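Local coordinates for twin-arginine translocation pathway signal protein (Burkholderia phytofirmans, PDB 2RJO), which probably serves as a periplasmic sugar-binding protein, holding beta-D-galactopyranose in a pocket between its two lobes, at residues L114-T125 / V249-I259; L277-T287 / Y314-Y323. All coordinates share one frame; numbering follows the deposited sequence.

Interaction 1: L114-T125 / V249-I259; sequences LSYDGVAYGEET and VDWDPFWLGGI
The indole of Trp251 packs against the rings of both Tyr116 and Tyr121 and meets each differently. Over one face of Tyr116 lies Trp251 CE3, 3.5 Å from Tyr116 CD1; the two rings are oblique, with planes 48° apart. The same face takes Trp251 CB in a CH-pi contact, while Leu256 CD1 sits at the Tyr116 edge, 3.9 Å from CE2. Toward Tyr121 the indole turns its own edge, an offset edge-to-face pair with planes at 81°, Trp251 CZ3 lying 3.6 Å from Tyr121 CD2. Val249 CG1 adds an off-centre CH-pi contact to Tyr121; with CG1 anti to the backbone N (chi1 -176°), the other methyl, CG2, is turned to Thr125 CG2, a tight 3.5 Å away. At the far end Leu114 CD1 packs on Ile259 CG2 at 3.7 Å, crossing it at about a right angle.

Just after Trp251 the chain turns into helix 253-268, where Asp252 caps the first turn by accepting from Trp255 N; Asp117 does likewise for Ala120 N at the start of helix 118-132. Trp251 also touches the bound galactose and meets Trp95 edge-to-face, forming part of an aromatic sugar pocket of the kind found in periplasmic binding proteins. Tyr116, which is buried, and Tyr121 both pack on the indole and so probably limit its tilt, consistent with second-shell residues that position a sugar-contacting ring.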
loop_
_atom_site.group_PDB
_atom_site.type_symbol
_atom_site.label_atom_id
_atom_site.label_comp_id
_atom_site.label_asym_id
_atom_site.label_seq_id
_atom_site.Cartn_x
_atom_site.Cartn_y
_atom_site.Cartn_z
ATOM N N LEU A 114 3.183 4.931 -8.917
ATOM C CA LEU A 114 1.980 4.113 -8.940
ATOM C C LEU A 114 1.214 4.309 -7.645
ATOM O O LEU A 114 1.804 4.461 -6.581
ATOM C CB LEU A 114 2.336 2.634 -9.088
ATOM C CG LEU A 114 3.179 2.233 -10.298
ATOM C CD1 LEU A 114 3.336 0.727 -10.274
ATOM C CD2 LEU A 114 2.526 2.694 -11.596
ATOM N N SER A 115 -0.109 4.305 -7.730
ATOM C CA SER A 115 -0.909 4.486 -6.540
ATOM C C SER A 115 -2.343 4.075 -6.804
ATOM O O SER A 115 -2.682 3.629 -7.896
ATOM C CB SER A 115 -0.858 5.949 -6.100
ATOM O OG SER A 115 -1.473 6.126 -4.835
ATOM N N TYR A 116 -3.174 4.206 -5.783
ATOM C CA TYR A 116 -4.581 3.876 -5.898
ATOM C C TYR A 116 -5.326 5.019 -5.247
ATOM O O TYR A 116 -4.755 5.755 -4.433
ATOM C CB TYR A 116 -4.894 2.578 -5.166
ATOM C CG TYR A 116 -4.248 1.362 -5.759
ATOM C CD1 TYR A 116 -4.998 0.434 -6.458
ATOM C CD2 TYR A 116 -2.890 1.114 -5.585
ATOM C CE1 TYR A 116 -4.417 -0.723 -6.970
ATOM C CE2 TYR A 116 -2.294 -0.037 -6.088
ATOM C CZ TYR A 116 -3.065 -0.954 -6.779
ATOM O OH TYR A 116 -2.497 -2.110 -7.268
ATOM N N ASP A 117 -6.594 5.160 -5.610
ATOM C CA ASP A 117 -7.462 6.205 -5.084
ATOM C C ASP A 117 -7.884 5.878 -3.649
ATOM O O ASP A 117 -8.927 5.253 -3.429
ATOM C CB ASP A 117 -8.698 6.317 -5.979
ATOM C CG ASP A 117 -9.631 7.424 -5.554
ATOM O OD1 ASP A 117 -9.518 7.911 -4.405
ATOM O OD2 ASP A 117 -10.493 7.802 -6.377
ATOM N N GLY A 118 -7.091 6.325 -2.678
ATOM C CA GLY A 118 -7.398 6.049 -1.284
ATOM C C GLY A 118 -8.681 6.675 -0.762
ATOM O O GLY A 118 -9.282 6.166 0.193
ATOM N N VAL A 119 -9.104 7.781 -1.373
ATOM C CA VAL A 119 -10.322 8.451 -0.940
ATOM C C VAL A 119 -11.526 7.604 -1.322
ATOM O O VAL A 119 -12.465 7.451 -0.537
ATOM C CB VAL A 119 -10.477 9.843 -1.603
ATOM C CG1 VAL A 119 -11.689 10.573 -1.015
ATOM C CG2 VAL A 119 -9.210 10.664 -1.396
ATOM N N ALA A 120 -11.493 7.049 -2.529
ATOM C CA ALA A 120 -12.591 6.226 -3.011
ATOM C C ALA A 120 -12.694 4.917 -2.228
ATOM O O ALA A 120 -13.742 4.600 -1.668
ATOM C CB ALA A 120 -12.411 5.941 -4.486
ATOM N N TYR A 121 -11.603 4.162 -2.190
ATOM C CA TYR A 121 -11.591 2.893 -1.485
ATOM C C TYR A 121 -11.803 3.032 0.017
ATOM O O TYR A 121 -12.421 2.172 0.629
ATOM C CB TYR A 121 -10.291 2.151 -1.772
ATOM C CG TYR A 121 -10.201 1.696 -3.203
ATOM C CD1 TYR A 121 -11.065 0.722 -3.703
ATOM C CD2 TYR A 121 -9.281 2.261 -4.072
ATOM C CE1 TYR A 121 -11.011 0.326 -5.041
ATOM C CE2 TYR A 121 -9.219 1.874 -5.410
ATOM C CZ TYR A 121 -10.080 0.910 -5.885
ATOM O OH TYR A 121 -10.001 0.525 -7.212
ATOM N N GLY A 122 -11.292 4.105 0.607
ATOM C CA GLY A 122 -11.474 4.314 2.033
ATOM C C GLY A 122 -12.950 4.513 2.314
ATOM O O GLY A 122 -13.491 4.022 3.312
ATOM N N GLU A 123 -13.606 5.242 1.418
ATOM C CA GLU A 123 -15.025 5.497 1.545
ATOM C C GLU A 123 -15.770 4.201 1.272
ATOM O O GLU A 123 -16.851 3.974 1.804
ATOM C CB GLU A 123 -15.467 6.582 0.555
ATOM C CG GLU A 123 -16.971 6.661 0.346
ATOM C CD GLU A 123 -17.421 8.010 -0.192
ATOM O OE1 GLU A 123 -16.772 8.533 -1.130
ATOM O OE2 GLU A 123 -18.432 8.535 0.323
ATOM N N GLU A 124 -15.179 3.341 0.451
ATOM C CA GLU A 124 -15.803 2.066 0.117
ATOM C C GLU A 124 -15.867 1.118 1.309
ATOM O O GLU A 124 -16.929 0.563 1.607
ATOM C CB GLU A 124 -15.055 1.374 -1.025
ATOM C CG GLU A 124 -15.852 1.291 -2.313
ATOM C CD GLU A 124 -15.620 -0.008 -3.069
ATOM O OE1 GLU A 124 -14.462 -0.321 -3.403
ATOM O OE2 GLU A 124 -16.607 -0.719 -3.341
ATOM N N THR A 125 -14.732 0.929 1.984
ATOM C CA THR A 125 -14.676 0.036 3.139
ATOM C C THR A 125 -15.485 0.611 4.300
ATOM O O THR A 125 -16.115 -0.129 5.062
ATOM C CB THR A 125 -13.211 -0.210 3.600
ATOM O OG1 THR A 125 -12.660 0.994 4.151
ATOM C CG2 THR A 125 -12.361 -0.667 2.432
ATOM N N VAL A 249 -9.348 -4.279 0.730
ATOM C CA VAL A 249 -9.151 -3.899 -0.659
ATOM C C VAL A 249 -7.804 -4.456 -1.100
ATOM O O VAL A 249 -6.781 -4.214 -0.462
ATOM C CB VAL A 249 -9.192 -2.363 -0.837
ATOM C CG1 VAL A 249 -9.073 -2.008 -2.315
ATOM C CG2 VAL A 249 -10.504 -1.809 -0.270
ATOM N N ASP A 250 -7.811 -5.225 -2.183
ATOM C CA ASP A 250 -6.590 -5.838 -2.680
ATOM C C ASP A 250 -5.842 -4.971 -3.691
ATOM O O ASP A 250 -6.343 -4.712 -4.792
ATOM C CB ASP A 250 -6.925 -7.199 -3.287
ATOM C CG ASP A 250 -5.707 -8.077 -3.450
ATOM O OD1 ASP A 250 -4.609 -7.674 -2.999
ATOM O OD2 ASP A 250 -5.847 -9.175 -4.023
ATOM N N TRP A 251 -4.650 -4.518 -3.291
ATOM C CA TRP A 251 -3.792 -3.676 -4.126
ATOM C C TRP A 251 -2.881 -4.589 -4.931
ATOM O O TRP A 251 -2.236 -4.163 -5.882
ATOM C CB TRP A 251 -2.889 -2.782 -3.270
ATOM C CG TRP A 251 -3.536 -2.035 -2.127
ATOM C CD1 TRP A 251 -3.109 -2.020 -0.827
ATOM C CD2 TRP A 251 -4.633 -1.110 -2.195
ATOM N NE1 TRP A 251 -3.860 -1.141 -0.088
ATOM C CE2 TRP A 251 -4.803 -0.566 -0.901
ATOM C CE3 TRP A 251 -5.484 -0.679 -3.221
ATOM C CZ2 TRP A 251 -5.791 0.384 -0.606
ATOM C CZ3 TRP A 251 -6.469 0.268 -2.924
ATOM C CH2 TRP A 251 -6.610 0.788 -1.628
ATOM N N ASP A 252 -2.822 -5.847 -4.519
ATOM C CA ASP A 252 -1.979 -6.829 -5.173
ATOM C C ASP A 252 -0.516 -6.399 -5.041
ATOM O O ASP A 252 0.129 -6.001 -6.010
ATOM C CB ASP A 252 -2.353 -6.959 -6.644
ATOM C CG ASP A 252 -1.947 -8.288 -7.219
ATOM O OD1 ASP A 252 -1.066 -8.947 -6.618
ATOM O OD2 ASP A 252 -2.499 -8.665 -8.273
ATOM N N PRO A 253 0.013 -6.446 -3.810
ATOM C CA PRO A 253 1.400 -6.066 -3.541
ATOM C C PRO A 253 2.368 -6.899 -4.371
ATOM O O PRO A 253 3.365 -6.383 -4.871
ATOM C CB PRO A 253 1.538 -6.288 -2.032
ATOM C CG PRO A 253 0.436 -7.265 -1.706
ATOM C CD PRO A 253 -0.691 -6.790 -2.565
ATOM N N PHE A 254 2.072 -8.181 -4.531
ATOM C CA PHE A 254 2.923 -9.040 -5.344
ATOM C C PHE A 254 3.116 -8.375 -6.710
ATOM O O PHE A 254 4.232 -8.117 -7.131
ATOM C CB PHE A 254 2.260 -10.399 -5.535
ATOM C CG PHE A 254 3.057 -11.348 -6.377
ATOM C CD1 PHE A 254 3.973 -12.217 -5.791
ATOM C CD2 PHE A 254 2.892 -11.378 -7.758
ATOM C CE1 PHE A 254 4.717 -13.110 -6.570
ATOM C CE2 PHE A 254 3.631 -12.264 -8.550
ATOM C CZ PHE A 254 4.547 -13.135 -7.951
ATOM N N TRP A 255 2.013 -8.106 -7.396
ATOM C CA TRP A 255 2.054 -7.461 -8.704
ATOM C C TRP A 255 2.770 -6.105 -8.640
ATOM O O TRP A 255 3.593 -5.785 -9.500
ATOM C CB TRP A 255 0.633 -7.255 -9.229
ATOM C CG TRP A 255 0.600 -6.513 -10.520
ATOM C CD1 TRP A 255 0.891 -7.008 -11.755
ATOM C CD2 TRP A 255 0.296 -5.129 -10.705
ATOM N NE1 TRP A 255 0.790 -6.016 -12.703
ATOM C CE2 TRP A 255 0.424 -4.848 -12.081
ATOM C CE3 TRP A 255 -0.071 -4.089 -9.838
ATOM C CZ2 TRP A 255 0.199 -3.576 -12.611
ATOM C CZ3 TRP A 255 -0.295 -2.818 -10.370
ATOM C CH2 TRP A 255 -0.160 -2.577 -11.739
ATOM N N LEU A 256 2.442 -5.304 -7.632
ATOM C CA LEU A 256 3.069 -4.003 -7.478
ATOM C C LEU A 256 4.582 -4.127 -7.410
ATOM O O LEU A 256 5.300 -3.364 -8.047
ATOM C CB LEU A 256 2.571 -3.308 -6.209
ATOM C CG LEU A 256 1.272 -2.525 -6.323
ATOM C CD1 LEU A 256 0.759 -2.158 -4.939
ATOM C CD2 LEU A 256 1.530 -1.285 -7.157
ATOM N N GLY A 257 5.052 -5.098 -6.631
ATOM C CA GLY A 257 6.479 -5.321 -6.472
ATOM C C GLY A 257 7.236 -5.647 -7.746
ATOM O O GLY A 257 8.369 -5.191 -7.942
ATOM N N GLY A 258 6.615 -6.444 -8.613
ATOM C CA GLY A 258 7.260 -6.822 -9.852
ATOM C C GLY A 258 7.076 -5.834 -10.982
ATOM O O GLY A 258 8.034 -5.528 -11.691
ATOM N N ILE A 259 5.857 -5.334 -11.156
ATOM C CA ILE A 259 5.578 -4.390 -12.227
ATOM C C ILE A 259 6.414 -3.108 -12.104
ATOM O O ILE A 259 6.912 -2.601 -13.102
ATOM C CB ILE A 259 4.075 -4.025 -12.265
ATOM C CG1 ILE A 259 3.662 -3.675 -13.701
ATOM C CG2 ILE A 259 3.798 -2.831 -11.341
ATOM C CD1 ILE A 259 3.855 -4.802 -14.695
#

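Interaction 2: L277-T287 / Y314-Y323; sequences LPKDRRESFCT and YARVAGPVVY. With SO4 (sulfate ion), chain F.
Phe285 and Val321 form the close-packed centre of this antiparallel pairing: Val321 CA stands over the middle of the Phe285 ring, 3.8 Å from its centroid, and Val322 CG2 comes within 3.4 Å of Phe285 CE1. The backbone beside them is a classic beta bulge. Phe285 O accepts from both Ala318 N (2.8 Å) and Gly319 N, and Phe285 N returns a nearly straight bond to Gly319 O (2.6 Å). Next along, Glu283 OE1 takes the hydroxyl of Tyr323 (OH to OE1 2.8 Å) from above the carboxylate plane, while OE2 is bonded to His102. Arg281 is also closely packed, laid flat on Tyr314 with guanidinium and ring planes only 16° apart, its extended chain (chi2 -170°) placing CD over the ring centre, 3.8 Å from the centroid.

The outer side is looser at exposed Thr287, whose N bonds to Arg316 O. From there the Arg316 side chain leads away from the strands, and its NH2 donates to O3 of a sulfate ion (2.7 Å), probably from the crystallisation liquor. Backbone bonds and a covered phenyl ring thus hold the centre, whereas the Arg316 end depends on charge pairing, which would probably weaken with ionic strength.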
loop_
_atom_site.group_PDB
_atom_site.type_symbol
_atom_site.label_atom_id
_atom_site.label_comp_id
_atom_site.label_asym_id
_atom_site.label_seq_id
_atom_site.Cartn_x
_atom_site.Cartn_y
_atom_site.Cartn_z
ATOM N N LEU A 277 4.806 9.030 -23.337
ATOM C CA LEU A 277 3.710 8.377 -22.619
ATOM C C LEU A 277 2.659 9.346 -22.098
ATOM O O LEU A 277 2.970 10.476 -21.727
ATOM C CB LEU A 277 4.246 7.585 -21.424
ATOM C CG LEU A 277 4.806 6.176 -21.540
ATOM C CD1 LEU A 277 5.887 6.123 -22.580
ATOM C CD2 LEU A 277 5.350 5.762 -20.180
ATOM N N PRO A 278 1.390 8.915 -22.068
ATOM C CA PRO A 278 0.366 9.824 -21.553
ATOM C C PRO A 278 0.686 10.005 -20.068
ATOM O O PRO A 278 1.442 9.209 -19.488
ATOM C CB PRO A 278 -0.933 9.047 -21.770
ATOM C CG PRO A 278 -0.625 8.200 -22.974
ATOM C CD PRO A 278 0.781 7.717 -22.677
ATOM N N LYS A 279 0.124 11.040 -19.458
ATOM C CA LYS A 279 0.373 11.311 -18.048
ATOM C C LYS A 279 -0.116 10.160 -17.158
ATOM O O LYS A 279 0.548 9.812 -16.181
ATOM C CB LYS A 279 -0.322 12.618 -17.635
ATOM C CG LYS A 279 -0.120 13.784 -18.613
ATOM C CD LYS A 279 1.216 14.493 -18.433
ATOM C CE LYS A 279 1.201 15.360 -17.184
ATOM N NZ LYS A 279 0.197 16.476 -17.246
ATOM N N ASP A 280 -1.267 9.574 -17.491
ATOM C CA ASP A 280 -1.811 8.480 -16.688
ATOM C C ASP A 280 -0.984 7.200 -16.729
ATOM O O ASP A 280 -1.328 6.213 -16.069
ATOM C CB ASP A 280 -3.264 8.171 -17.075
ATOM C CG ASP A 280 -3.446 7.978 -18.559
ATOM O OD1 ASP A 280 -4.078 6.980 -18.952
ATOM O OD2 ASP A 280 -2.969 8.835 -19.332
ATOM N N ARG A 281 0.101 7.215 -17.496
ATOM C CA ARG A 281 1.000 6.068 -17.572
ATOM C C ARG A 281 2.299 6.414 -16.853
ATOM O O ARG A 281 3.169 5.567 -16.669
ATOM C CB ARG A 281 1.261 5.678 -19.026
ATOM C CG ARG A 281 0.015 5.098 -19.667
ATOM C CD ARG A 281 0.284 4.488 -21.006
ATOM N NE ARG A 281 -0.850 3.676 -21.427
ATOM C CZ ARG A 281 -0.854 2.912 -22.513
ATOM N NH1 ARG A 281 0.217 2.865 -23.297
ATOM N NH2 ARG A 281 -1.912 2.166 -22.790
ATOM N N ARG A 282 2.392 7.672 -16.436
ATOM C CA ARG A 282 3.541 8.201 -15.701
ATOM C C ARG A 282 3.184 8.273 -14.214
ATOM O O ARG A 282 3.992 7.924 -13.358
ATOM C CB ARG A 282 3.900 9.586 -16.238
ATOM C CG ARG A 282 4.929 9.552 -17.355
ATOM C CD ARG A 282 6.301 9.232 -16.760
ATOM N NE ARG A 282 7.366 9.474 -17.713
ATOM C CZ ARG A 282 8.585 9.892 -17.398
ATOM N NH1 ARG A 282 8.919 10.132 -16.142
ATOM N NH2 ARG A 282 9.488 10.049 -18.355
ATOM N N GLU A 283 1.975 8.746 -13.929
ATOM C CA GLU A 283 1.439 8.837 -12.571
ATOM C C GLU A 283 0.076 8.177 -12.689
ATOM O O GLU A 283 -0.870 8.779 -13.195
ATOM C CB GLU A 283 1.272 10.288 -12.128
ATOM C CG GLU A 283 2.568 10.985 -11.780
ATOM C CD GLU A 283 2.345 12.300 -11.055
ATOM O OE1 GLU A 283 1.174 12.718 -10.927
ATOM O OE2 GLU A 283 3.341 12.919 -10.617
ATOM N N SER A 284 -0.021 6.936 -12.223
ATOM C CA SER A 284 -1.258 6.177 -12.353
ATOM C C SER A 284 -1.974 5.759 -11.077
ATOM O O SER A 284 -1.354 5.474 -10.054
ATOM C CB SER A 284 -0.973 4.906 -13.163
ATOM O OG SER A 284 -0.009 5.130 -14.186
ATOM N N PHE A 285 -3.299 5.745 -11.147
ATOM C CA PHE A 285 -4.119 5.239 -10.051
ATOM C C PHE A 285 -4.406 3.886 -10.675
ATOM O O PHE A 285 -4.791 3.830 -11.839
ATOM C CB PHE A 285 -5.429 6.016 -9.900
ATOM C CG PHE A 285 -5.421 6.998 -8.773
ATOM C CD1 PHE A 285 -6.470 7.896 -8.616
ATOM C CD2 PHE A 285 -4.363 7.033 -7.864
ATOM C CE1 PHE A 285 -6.473 8.821 -7.571
ATOM C CE2 PHE A 285 -4.354 7.951 -6.816
ATOM C CZ PHE A 285 -5.408 8.846 -6.670
ATOM N N CYS A 286 -4.201 2.800 -9.942
ATOM C CA CYS A 286 -4.431 1.483 -10.517
ATOM C C CYS A 286 -5.752 0.887 -10.061
ATOM O O CYS A 286 -6.377 1.373 -9.117
ATOM C CB CYS A 286 -3.286 0.543 -10.145
ATOM S SG CYS A 286 -1.658 1.240 -10.493
ATOM N N THR A 287 -6.186 -0.156 -10.748
ATOM C CA THR A 287 -7.435 -0.812 -10.402
ATOM C C THR A 287 -7.183 -1.785 -9.271
ATOM O O THR A 287 -6.219 -2.543 -9.313
ATOM C CB THR A 287 -8.008 -1.588 -11.602
ATOM O OG1 THR A 287 -8.327 -0.667 -12.652
ATOM C CG2 THR A 287 -9.271 -2.344 -11.201
ATOM N N TYR A 314 0.761 -1.533 -18.605
ATOM C CA TYR A 314 -0.362 -0.661 -18.251
ATOM C C TYR A 314 -1.712 -1.357 -18.226
ATOM O O TYR A 314 -2.750 -0.730 -18.463
ATOM C CB TYR A 314 -0.424 0.526 -19.225
ATOM C CG TYR A 314 0.935 1.070 -19.560
ATOM C CD1 TYR A 314 1.706 1.709 -18.590
ATOM C CD2 TYR A 314 1.497 0.858 -20.817
ATOM C CE1 TYR A 314 3.008 2.112 -18.854
ATOM C CE2 TYR A 314 2.808 1.259 -21.096
ATOM C CZ TYR A 314 3.556 1.881 -20.104
ATOM O OH TYR A 314 4.864 2.235 -20.339
ATOM N N ALA A 315 -1.703 -2.646 -17.918
ATOM C CA ALA A 315 -2.928 -3.425 -17.877
ATOM C C ALA A 315 -3.891 -3.013 -16.760
ATOM O O ALA A 315 -5.098 -3.245 -16.862
ATOM C CB ALA A 315 -2.579 -4.905 -17.741
ATOM N N ARG A 316 -3.364 -2.391 -15.708
ATOM C CA ARG A 316 -4.194 -1.993 -14.565
ATOM C C ARG A 316 -4.297 -0.495 -14.301
ATOM O O ARG A 316 -4.535 -0.076 -13.164
ATOM C CB ARG A 316 -3.672 -2.668 -13.299
ATOM C CG ARG A 316 -3.491 -4.157 -13.446
ATOM C CD ARG A 316 -3.227 -4.844 -12.128
ATOM N NE ARG A 316 -2.866 -6.242 -12.331
ATOM C CZ ARG A 316 -2.820 -7.145 -11.354
ATOM N NH1 ARG A 316 -3.117 -6.788 -10.109
ATOM N NH2 ARG A 316 -2.488 -8.405 -11.619
ATOM N N VAL A 317 -4.113 0.310 -15.336
ATOM C CA VAL A 317 -4.197 1.746 -15.177
ATOM C C VAL A 317 -5.664 2.149 -15.164
ATOM O O VAL A 317 -6.358 1.997 -16.169
ATOM C CB VAL A 317 -3.475 2.464 -16.338
ATOM C CG1 VAL A 317 -3.485 3.963 -16.110
ATOM C CG2 VAL A 317 -2.058 1.954 -16.453
ATOM N N ALA A 318 -6.142 2.632 -14.022
ATOM C CA ALA A 318 -7.530 3.078 -13.906
ATOM C C ALA A 318 -7.612 4.518 -14.392
ATOM O O ALA A 318 -8.600 4.922 -14.996
ATOM C CB ALA A 318 -8.006 2.988 -12.454
ATOM N N GLY A 319 -6.560 5.283 -14.135
ATOM C CA GLY A 319 -6.516 6.671 -14.559
ATOM C C GLY A 319 -5.312 7.357 -13.942
ATOM O O GLY A 319 -4.527 6.706 -13.259
ATOM N N PRO A 320 -5.121 8.662 -14.172
ATOM C CA PRO A 320 -3.965 9.339 -13.579
ATOM C C PRO A 320 -4.218 9.613 -12.109
ATOM O O PRO A 320 -5.367 9.585 -11.665
ATOM C CB PRO A 320 -3.864 10.627 -14.392
ATOM C CG PRO A 320 -5.298 10.937 -14.680
ATOM C CD PRO A 320 -5.863 9.572 -15.061
ATOM N N VAL A 321 -3.157 9.867 -11.346
ATOM C CA VAL A 321 -3.347 10.159 -9.938
ATOM C C VAL A 321 -4.036 11.514 -9.893
ATOM O O VAL A 321 -3.762 12.381 -10.735
ATOM C CB VAL A 321 -2.007 10.240 -9.178
ATOM C CG1 VAL A 321 -1.240 8.925 -9.336
ATOM C CG2 VAL A 321 -1.186 11.407 -9.694
ATOM N N VAL A 322 -4.949 11.689 -8.944
ATOM C CA VAL A 322 -5.659 12.948 -8.811
ATOM C C VAL A 322 -5.294 13.560 -7.473
ATOM O O VAL A 322 -4.922 12.845 -6.537
ATOM C CB VAL A 322 -7.196 12.749 -8.855
ATOM C CG1 VAL A 322 -7.588 11.980 -10.097
ATOM C CG2 VAL A 322 -7.668 12.010 -7.606
ATOM N N TYR A 323 -5.398 14.880 -7.382
ATOM C CA TYR A 323 -5.085 15.582 -6.150
ATOM C C TYR A 323 -6.239 16.515 -5.811
ATOM O O TYR A 323 -6.656 17.312 -6.648
ATOM C CB TYR A 323 -3.808 16.408 -6.313
ATOM C CG TYR A 323 -2.621 15.661 -6.884
ATOM C CD1 TYR A 323 -2.403 15.598 -8.260
ATOM C CD2 TYR A 323 -1.674 15.075 -6.041
ATOM C CE1 TYR A 323 -1.258 14.974 -8.788
ATOM C CE2 TYR A 323 -0.533 14.452 -6.552
ATOM C CZ TYR A 323 -0.326 14.407 -7.926
ATOM O OH TYR A 323 0.821 13.819 -8.429
HETATM S S SO4 F . -2.445 -11.669 -9.925
HETATM O O1 SO4 F . -1.025 -11.210 -9.893
HETATM O O2 SO4 F . -2.633 -12.627 -11.042
HETATM O O3 SO4 F . -3.352 -10.500 -10.087
HETATM O O4 SO4 F . -2.773 -12.343 -8.634
HETATM O O HOH W 1 -4.332 -4.062 -8.621
#

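In the fold
Interaction 1 closes before interaction 2 opens along the chain, helix 253-268 leading on to strand 283-291, and their centres lie 12 Å apart. Both reach one mixed sheet, in which strand 283-291 pairs with 110-115 in parallel and with 248-250 and 317-320 antiparallel. They touch directly: Cys286 N probably bonds to Ser115 O, Tyr116 packs on Cys286 and Phe285, and Asp252 forms a salt bridge with Arg316. Interaction 1 lies near the centre of the chain beside the galactose; the centre of interaction 2 is about 16 Å from that of the chain. The C-terminal strand of 314-323 is thereby joined, through strand 283-291, to the sheet that also carries interaction 1, next to the sugar pocket.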